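Local coordinates for protein BtGH115A (Bacteroides thetaiotaomicron, PDB 5BY3) that acts as a family GH115 4-O-methyl-alpha-glucuronidase with specificity for decorated arabinogalactans, at residues G236-S242 with E287-T291; P246-A251 with F275-V280. All coordinates share one frame; numbering follows the deposited sequence.

Interaction 1 of 2, residues G236-S242 with E287-T291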
# COMPACT_ATOMS: atom_id res chain seq x y z
N GLY A 236 -1.49 21.99 -1.67
CA GLY A 236 -0.04 21.87 -2.00
C GLY A 236 0.36 20.45 -2.37
O GLY A 236 1.43 19.99 -1.96
N ILE A 237 -0.50 19.78 -3.13
CA ILE A 237 -0.36 18.38 -3.48
C ILE A 237 0.11 18.31 -4.92
O ILE A 237 -0.47 18.92 -5.81
CB ILE A 237 -1.75 17.65 -3.40
CG1 ILE A 237 -2.34 17.64 -1.96
CG2 ILE A 237 -1.72 16.27 -4.07
CD1 ILE A 237 -1.53 16.94 -0.87
N PHE A 238 1.15 17.52 -5.17
CA PHE A 238 1.58 17.29 -6.52
C PHE A 238 0.55 16.41 -7.15
O PHE A 238 0.27 15.32 -6.66
CB PHE A 238 2.99 16.71 -6.53
CG PHE A 238 4.02 17.70 -6.10
CD1 PHE A 238 4.18 18.03 -4.75
CD2 PHE A 238 4.83 18.35 -7.05
CE1 PHE A 238 5.14 18.98 -4.34
CE2 PHE A 238 5.78 19.30 -6.65
CZ PHE A 238 5.94 19.63 -5.29
N MSE A 239 -0.08 16.92 -8.20
CA MSE A 239 -0.90 16.08 -9.08
C MSE A 239 0.05 15.33 -9.97
O MSE A 239 0.92 15.94 -10.64
CB MSE A 239 -1.88 16.94 -9.88
CG MSE A 239 -2.81 17.78 -9.00
SE MSE A 239 -3.74 16.56 -7.74
CE MSE A 239 -4.65 15.33 -8.97
N GLY A 240 -0.05 14.01 -9.90
CA GLY A 240 0.66 13.06 -10.76
C GLY A 240 -0.44 12.23 -11.38
O GLY A 240 -1.61 12.54 -11.16
N ALA A 241 -0.10 11.19 -12.14
CA ALA A 241 -1.11 10.28 -12.73
C ALA A 241 -0.39 9.02 -13.17
O ALA A 241 0.82 8.99 -13.12
CB ALA A 241 -1.85 10.92 -13.91
N SER A 242 -1.13 8.00 -13.63
CA SER A 242 -0.59 6.64 -13.76
C SER A 242 0.17 6.36 -15.06
O SER A 242 0.28 7.24 -15.95
CB SER A 242 -1.68 5.58 -13.53
OG SER A 242 -2.42 5.36 -14.71
N GLU A 287 1.94 22.64 -9.09
CA GLU A 287 2.64 21.45 -8.62
C GLU A 287 2.04 20.19 -9.26
O GLU A 287 0.94 19.72 -8.88
CB GLU A 287 2.62 21.41 -7.10
CG GLU A 287 3.20 22.67 -6.45
CD GLU A 287 2.71 22.90 -5.03
OE1 GLU A 287 1.48 23.03 -4.81
OE2 GLU A 287 3.58 22.96 -4.13
N ILE A 288 2.79 19.70 -10.26
CA ILE A 288 2.42 18.58 -11.11
C ILE A 288 3.65 17.73 -11.26
O ILE A 288 4.76 18.27 -11.36
CB ILE A 288 2.03 19.04 -12.55
CG1 ILE A 288 0.91 20.11 -12.52
CG2 ILE A 288 1.75 17.84 -13.47
CD1 ILE A 288 -0.41 19.60 -11.96
N LEU A 289 3.45 16.41 -11.24
CA LEU A 289 4.44 15.44 -11.67
C LEU A 289 3.97 14.86 -12.99
O LEU A 289 2.89 14.24 -13.05
CB LEU A 289 4.65 14.33 -10.64
CG LEU A 289 5.10 14.72 -9.22
CD1 LEU A 289 5.01 13.46 -8.37
CD2 LEU A 289 6.48 15.36 -9.10
N TYR A 290 4.79 15.07 -14.03
CA TYR A 290 4.41 14.75 -15.41
C TYR A 290 4.84 13.34 -15.70
O TYR A 290 6.05 13.04 -15.66
CB TYR A 290 5.07 15.73 -16.40
CG TYR A 290 4.47 17.11 -16.30
CD1 TYR A 290 3.32 17.43 -17.03
CD2 TYR A 290 4.99 18.07 -15.41
CE1 TYR A 290 2.73 18.66 -16.93
CE2 TYR A 290 4.39 19.34 -15.31
CZ TYR A 290 3.26 19.60 -16.06
OH TYR A 290 2.61 20.80 -15.99
N THR A 291 3.84 12.48 -15.93
CA THR A 291 4.14 11.12 -16.37
C THR A 291 4.51 11.17 -17.87
O THR A 291 3.80 11.77 -18.66
CB THR A 291 2.97 10.14 -16.10
OG1 THR A 291 2.97 9.77 -14.72
CG2 THR A 291 3.11 8.85 -16.88
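E287 lies against F238 and reaches on to G236. Its CB sits over one face of the F238 ring, 3.9 Å from the ring centroid and offset toward the rim, a CH-pi contact. CG stands anti to the carbonyl carbon (chi1 -56°). From there the chain runs on until OE1 is 3.4 Å from CA of G236, the first residue past helix 228-235. The carboxylate and ring planes are 48° apart. L289 adds a branched aliphatic contact to F238. Its CG is 4.0 Å from CB of F238, and its CD2 meets CD2 of the ring. Y162 packs edge-to-face with the same ring. The two segments run nearly parallel, 8° apart. Strands 238-239 and 290-291 are the end strands of an eight-stranded parallel sheet, so this contact closes the TIM barrel between its third and fourth strands. The seam is short, with a single bridge between selenomethionine M239 and I288. M239 N donates to E287 O at 3.1 Å, and L289 N donates to M239 O at 2.6 Å. Further along, T291 OG1 donates to A241 O at 2.8 Å from above the carbonyl plane. T291 CG2 rests 3.4 Å from S242 O.

Interaction 2 of 2, residues P246-A251 with F275-V280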
# COMPACT_ATOMS: atom_id res chain seq x y z
N PRO A 246 -0.16 10.04 -19.49
CA PRO A 246 1.02 10.84 -19.82
C PRO A 246 0.95 12.30 -19.52
O PRO A 246 1.95 12.84 -19.06
CB PRO A 246 1.17 10.65 -21.32
CG PRO A 246 0.49 9.37 -21.62
CD PRO A 246 -0.68 9.36 -20.69
N MSE A 247 -0.18 12.98 -19.79
CA MSE A 247 0.54 14.30 -19.58
C MSE A 247 -0.34 15.09 -18.72
O MSE A 247 -1.06 15.98 -19.21
CB MSE A 247 0.88 15.19 -20.81
CG MSE A 247 2.05 14.73 -21.68
SE MSE A 247 3.76 15.36 -20.92
CE MSE A 247 3.34 17.20 -21.36
N ALA A 248 -0.34 14.76 -17.43
CA ALA A 248 -1.46 15.12 -16.55
C ALA A 248 -2.82 14.80 -17.22
O ALA A 248 -3.85 15.38 -16.87
CB ALA A 248 -1.36 16.59 -16.16
N CYS A 249 -2.79 13.86 -18.17
CA CYS A 249 -3.87 13.62 -19.11
C CYS A 249 -4.48 12.24 -18.99
O CYS A 249 -3.92 11.24 -19.40
CB CYS A 249 -3.39 13.84 -20.55
SG CYS A 249 -3.78 15.48 -21.16
N ASN A 250 -5.67 12.23 -18.41
CA ASN A 250 -6.42 11.00 -18.25
C ASN A 250 -7.09 10.58 -19.58
O ASN A 250 -8.21 10.97 -19.87
CB ASN A 250 -7.45 11.17 -17.10
CG ASN A 250 -8.43 10.01 -17.01
OD1 ASN A 250 -8.36 9.04 -17.78
ND2 ASN A 250 -9.36 10.11 -16.08
N ALA A 251 -6.39 9.77 -20.37
CA ALA A 251 -6.92 9.28 -21.64
C ALA A 251 -8.22 8.50 -21.45
O ALA A 251 -9.22 8.74 -22.16
CB ALA A 251 -5.88 8.44 -22.31
N PHE A 275 -4.34 17.46 -27.82
CA PHE A 275 -4.92 16.90 -26.59
C PHE A 275 -4.05 17.16 -25.34
O PHE A 275 -4.48 17.84 -24.42
CB PHE A 275 -5.14 15.39 -26.85
CG PHE A 275 -5.58 14.60 -25.65
CD1 PHE A 275 -6.90 14.68 -25.19
CD2 PHE A 275 -4.69 13.75 -25.00
CE1 PHE A 275 -7.31 13.94 -24.09
CE2 PHE A 275 -5.10 13.01 -23.90
CZ PHE A 275 -6.41 13.11 -23.45
N TRP A 276 -2.82 16.64 -25.34
CA TRP A 276 -1.83 16.89 -24.27
C TRP A 276 -1.60 18.39 -24.02
O TRP A 276 -1.71 18.85 -22.87
CB TRP A 276 -0.51 16.23 -24.64
CG TRP A 276 -0.50 14.77 -24.66
CD1 TRP A 276 -1.35 13.93 -23.98
CD2 TRP A 276 0.41 13.92 -25.34
NE1 TRP A 276 -1.04 12.63 -24.22
CE2 TRP A 276 0.06 12.58 -25.03
CE3 TRP A 276 1.50 14.16 -26.18
CZ2 TRP A 276 0.75 11.47 -25.54
CZ3 TRP A 276 2.21 13.05 -26.67
CH2 TRP A 276 1.82 11.72 -26.35
N GLU A 277 -1.34 19.14 -25.11
CA GLU A 277 -0.99 20.56 -25.08
C GLU A 277 -1.97 21.44 -24.33
O GLU A 277 -1.57 22.26 -23.50
CB GLU A 277 -0.80 21.11 -26.49
CG GLU A 277 -0.67 22.63 -26.58
CD GLU A 277 -0.55 23.12 -28.01
OE1 GLU A 277 0.57 23.58 -28.39
OE2 GLU A 277 -1.57 23.04 -28.74
N ASP A 278 -3.26 21.27 -24.61
CA ASP A 278 -4.27 22.12 -24.00
C ASP A 278 -4.16 22.05 -22.49
O ASP A 278 -4.33 23.06 -21.80
CB ASP A 278 -5.65 21.70 -24.46
CG ASP A 278 -5.86 21.89 -25.96
OD1 ASP A 278 -4.99 22.53 -26.60
OD2 ASP A 278 -6.91 21.41 -26.48
N ARG A 279 -3.84 20.84 -22.00
CA ARG A 279 -3.76 20.51 -20.59
C ARG A 279 -2.51 21.09 -19.94
O ARG A 279 -2.61 21.74 -18.92
CB ARG A 279 -3.82 18.98 -20.42
CG ARG A 279 -3.41 18.44 -19.06
CD ARG A 279 -4.32 18.88 -17.90
NE ARG A 279 -5.73 18.96 -18.26
CZ ARG A 279 -6.53 17.92 -18.34
NH1 ARG A 279 -6.08 16.69 -18.10
NH2 ARG A 279 -7.79 18.10 -18.67
N VAL A 280 -1.34 20.82 -20.51
CA VAL A 280 -0.09 21.46 -20.09
C VAL A 280 -0.22 22.99 -19.99
O VAL A 280 0.33 23.58 -19.08
CB VAL A 280 1.06 21.06 -21.01
CG1 VAL A 280 2.41 21.49 -20.46
CG2 VAL A 280 1.05 19.57 -21.26
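R279 turns CG anti to its own backbone N (chi1 166°), then bends at chi2 and chi3, which brings the edge of the guanidinium, with NH1, to A248 O. W276 takes the other course, with CG anti to the carbonyl carbon (chi1 -68°), and its indole lies under selenomethionine M247. The contact belongs to the TIM barrel. It packs the loop after strand 238-239 against helix 265-283, which leads to the next strand. CG of M247 stands over one face of the indole, 4.1 Å from the centroid of the five-membered ring. The two side chains cross at about a right angle. M247 is bent at chi2 and chi3, and its CE lies against CG2 of V280. P246 adds its CB, 4.1 Å from W276 NE1. C249 touches both aromatic residues. Its CB is 3.9 Å from CE2 of F275 and also meets CD1 of W276. Its SG lies oblique to the F275 ring, 4.4 Å from the centroid, and at the edge of the W276 five-membered ring. N250 is the N-cap of helix 251-258, its OD1 accepting from G253 N. In the R279 guanidinium, NH2 forms a salt bridge with E254 and NE one with E282. Shortened to an alanine, R279 would probably leave A248 O without its NH1 donor and E254 and E282 without the cation they share. SG of C249 packs on the aliphatic part of R279, 3.6 Å from CB. NH1 reaches A248 O at 2.9 Å, with that oxygen close to the guanidinium plane.

In the fold
Interactions 1 and 2 are both buried, and both lie in the family 115 TIM barrel. Interaction 1 is the more central, about 18 Å from the centre of the chain to its own centre, against about 27 Å for interaction 2. It joins the two end strands and their flanking residues by backbone and hydroxyl bonds, with F238, E287 and L289 packed alongside. Interaction 2 joins a loop to a helix, mostly through side chains, with sulfur, aromatic and guanidinium groups. Along the chain, interaction 2 is nested in the loop that interaction 1 closes, and helix 265-283 comes just before strand 290-291. The contacts also touch: CG2 of I288 is 4.3 Å from CB of A248.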